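Local atomic coordinates of second substrate binding domain of putative amino acid ABC transporter (Streptococcus pneumoniae, PDB entry 4OEN), a protein that probably captures an amino acid outside the cell and delivers it to the membrane part of an ABC importer. Residues A[196-199]-A[200-204]. Sequence-based numbering, arbitrary orientation.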
ATOM      1  N   GLU A 196     -19.836   8.790 -12.774  1.00 21.16           N
ATOM      2  CA  GLU A 196     -20.116   9.811 -11.775  1.00 21.72           C
ATOM      3  C   GLU A 196     -19.487   9.436 -10.437  1.00 19.74           C
ATOM      4  O   GLU A 196     -19.148  10.302  -9.638  1.00 20.95           O
ATOM      5  CB  GLU A 196     -21.623  10.040 -11.632  1.00 24.03           C
ATOM      6  CG  GLU A 196     -22.389   8.991 -10.839  1.00 28.20           C
ATOM      7  CD  GLU A 196     -22.617   7.682 -11.584  1.00 30.78           C
ATOM      8  OE1 GLU A 196     -22.302   7.586 -12.793  1.00 31.13           O
ATOM      9  OE2 GLU A 196     -23.114   6.735 -10.941  1.00 30.43           O
ATOM     10  N   LEU A 197     -19.289   8.142 -10.212  1.00 18.50           N
ATOM     11  CA  LEU A 197     -18.659   7.689  -8.983  1.00 17.60           C
ATOM     12  C   LEU A 197     -17.176   8.048  -8.975  1.00 18.61           C
ATOM     13  O   LEU A 197     -16.629   8.437  -7.944  1.00 17.47           O
ATOM     14  CB  LEU A 197     -18.830   6.187  -8.816  1.00 16.75           C
ATOM     15  CG  LEU A 197     -18.277   5.526  -7.552  1.00 18.82           C
ATOM     16  CD1 LEU A 197     -18.783   6.221  -6.292  1.00 22.15           C
ATOM     17  CD2 LEU A 197     -18.674   4.044  -7.557  1.00 15.58           C
ATOM     18  N   ILE A 198     -16.524   7.918 -10.130  1.00 17.76           N
ATOM     19  CA  ILE A 198     -15.135   8.357 -10.255  1.00 18.90           C
ATOM     20  C   ILE A 198     -15.046   9.871 -10.050  1.00 17.90           C
ATOM     21  O   ILE A 198     -14.166  10.363  -9.325  1.00 17.41           O
ATOM     22  CB  ILE A 198     -14.535   7.987 -11.632  1.00 18.01           C
ATOM     23  CG1 ILE A 198     -14.345   6.473 -11.746  1.00 15.42           C
ATOM     24  CG2 ILE A 198     -13.218   8.723 -11.877  1.00 16.48           C
ATOM     25  CD1 ILE A 198     -13.371   5.882 -10.694  1.00 19.21           C
ATOM     26  N   GLU A 199     -15.959  10.607 -10.678  1.00 19.02           N
ATOM     27  CA  GLU A 199     -16.011  12.061 -10.531  1.00 22.68           C
ATOM     28  C   GLU A 199     -16.129  12.470  -9.061  1.00 22.55           C
ATOM     29  O   GLU A 199     -15.387  13.323  -8.580  1.00 22.51           O
ATOM     30  CB  GLU A 199     -17.182  12.646 -11.327  1.00 27.56           C
ATOM     31  CG  GLU A 199     -17.069  12.500 -12.836  1.00 40.87           C
ATOM     32  CD  GLU A 199     -18.267  13.082 -13.588  1.00 54.95           C
ATOM     33  OE1 GLU A 199     -18.968  13.959 -13.034  1.00 56.54           O
ATOM     34  OE2 GLU A 199     -18.510  12.651 -14.736  1.00 60.88           O
ATOM     35  N   MET A 200     -17.055  11.842  -8.346  1.00 21.01           N
ATOM     36  CA  MET A 200     -17.247  12.152  -6.930  1.00 20.75           C
ATOM     37  C   MET A 200     -16.081  11.682  -6.068  1.00 23.02           C
ATOM     38  O   MET A 200     -15.729  12.336  -5.078  1.00 16.89           O
ATOM     39  CB  MET A 200     -18.555  11.544  -6.429  1.00 22.32           C
ATOM     40  CG  MET A 200     -19.772  12.241  -7.015  1.00 25.25           C
ATOM     41  SD  MET A 200     -21.321  11.700  -6.297  1.00 28.73           S
ATOM     42  CE  MET A 200     -21.355   9.979  -6.815  1.00 22.21           C
ATOM     43  N   PHE A 201     -15.474  10.551  -6.422  1.00 18.79           N
ATOM     44  CA  PHE A 201     -14.330  10.106  -5.643  1.00 19.40           C
ATOM     45  C   PHE A 201     -13.217  11.134  -5.744  1.00 16.29           C
ATOM     46  O   PHE A 201     -12.621  11.520  -4.736  1.00 17.44           O
ATOM     47  CB  PHE A 201     -13.820   8.735  -6.100  1.00 15.83           C
ATOM     48  CG  PHE A 201     -12.669   8.211  -5.266  1.00 13.87           C
ATOM     49  CD1 PHE A 201     -12.897   7.319  -4.221  1.00 17.40           C
ATOM     50  CD2 PHE A 201     -11.373   8.628  -5.507  1.00 13.83           C
ATOM     51  CE1 PHE A 201     -11.839   6.844  -3.447  1.00 15.51           C
ATOM     52  CE2 PHE A 201     -10.310   8.167  -4.743  1.00 18.26           C
ATOM     53  CZ  PHE A 201     -10.546   7.267  -3.706  1.00 16.81           C
ATOM     54  N   ASN A 202     -12.932  11.579  -6.960  1.00 15.88           N
ATOM     55  CA  ASN A 202     -11.856  12.537  -7.164  1.00 18.92           C
ATOM     56  C   ASN A 202     -12.151  13.863  -6.473  1.00 19.31           C
ATOM     57  O   ASN A 202     -11.250  14.478  -5.921  1.00 19.97           O
ATOM     58  CB  ASN A 202     -11.614  12.767  -8.650  1.00 19.38           C
ATOM     59  CG  ASN A 202     -10.985  11.563  -9.331  1.00 16.18           C
ATOM     60  OD1 ASN A 202     -10.429  10.686  -8.674  1.00 17.65           O
ATOM     61  ND2 ASN A 202     -11.055  11.531 -10.651  1.00 19.24           N
ATOM     62  N   ASN A 203     -13.403  14.311  -6.524  1.00 17.63           N
ATOM     63  CA  ASN A 203     -13.770  15.557  -5.852  1.00 18.82           C
ATOM     64  C   ASN A 203     -13.695  15.415  -4.338  1.00 18.69           C
ATOM     65  O   ASN A 203     -13.240  16.326  -3.642  1.00 19.59           O
ATOM     66  CB  ASN A 203     -15.172  15.998  -6.267  1.00 21.94           C
ATOM     67  CG  ASN A 203     -15.214  16.504  -7.686  1.00 27.55           C
ATOM     68  OD1 ASN A 203     -14.181  16.856  -8.256  1.00 33.66           O
ATOM     69  ND2 ASN A 203     -16.401  16.556  -8.264  1.00 29.01           N
ATOM     70  N   GLY A 204     -14.163  14.276  -3.832  1.00 17.03           N
ATOM     71  CA  GLY A 204     -14.112  13.994  -2.408  1.00 16.42           C
ATOM     72  C   GLY A 204     -12.673  13.938  -1.926  1.00 15.52           C
ATOM     73  O   GLY A 204     -12.335  14.495  -0.886  1.00 18.11           O
TER
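The flat amide of Asn202 stands beside the branched side chain of Ile198, both pointing the same way, with ND2 3.8 Å from Ile198 CG2, while OD1 of the same amide lies in plane at the edge of the Phe201 ring. This is about two and a half turns of alpha-helix, part of helix 195-210 of this type II periplasmic binding protein fold, which packs against strand 180-190 and helix 28-40. The Phe201 ring, its CG anti to the backbone N (chi1 -177°), swings into the interior to stack with Phe187 and meet Ile33 and Ile36 of helix 28-40; a large aromatic suits this buried face, as does Leu197, which reaches Phe187 and Val189 of strand 180-190. Asn202 sits at the border of that face, where an amide can serve a loop: OD1 accepts a hydrogen bond from Glu84 N. Glu196, at the partly exposed margin, sends OE2 to the hydroxyl of Tyr5. Flexible Met200 bends at chi3 (-64°), which folds CE back over the turn to 3.6 Å from Glu196 O, while its side chain also touches Phe42 and Gln40. Glu199 and Asn203, both polar, occupy the exposed side. Four i to i+4 backbone bonds join 196-199 to 200-204; in the straightest of these four, Asn202 N donates to Ile198 O over 2.9 Å at an N-H...O angle of 168°.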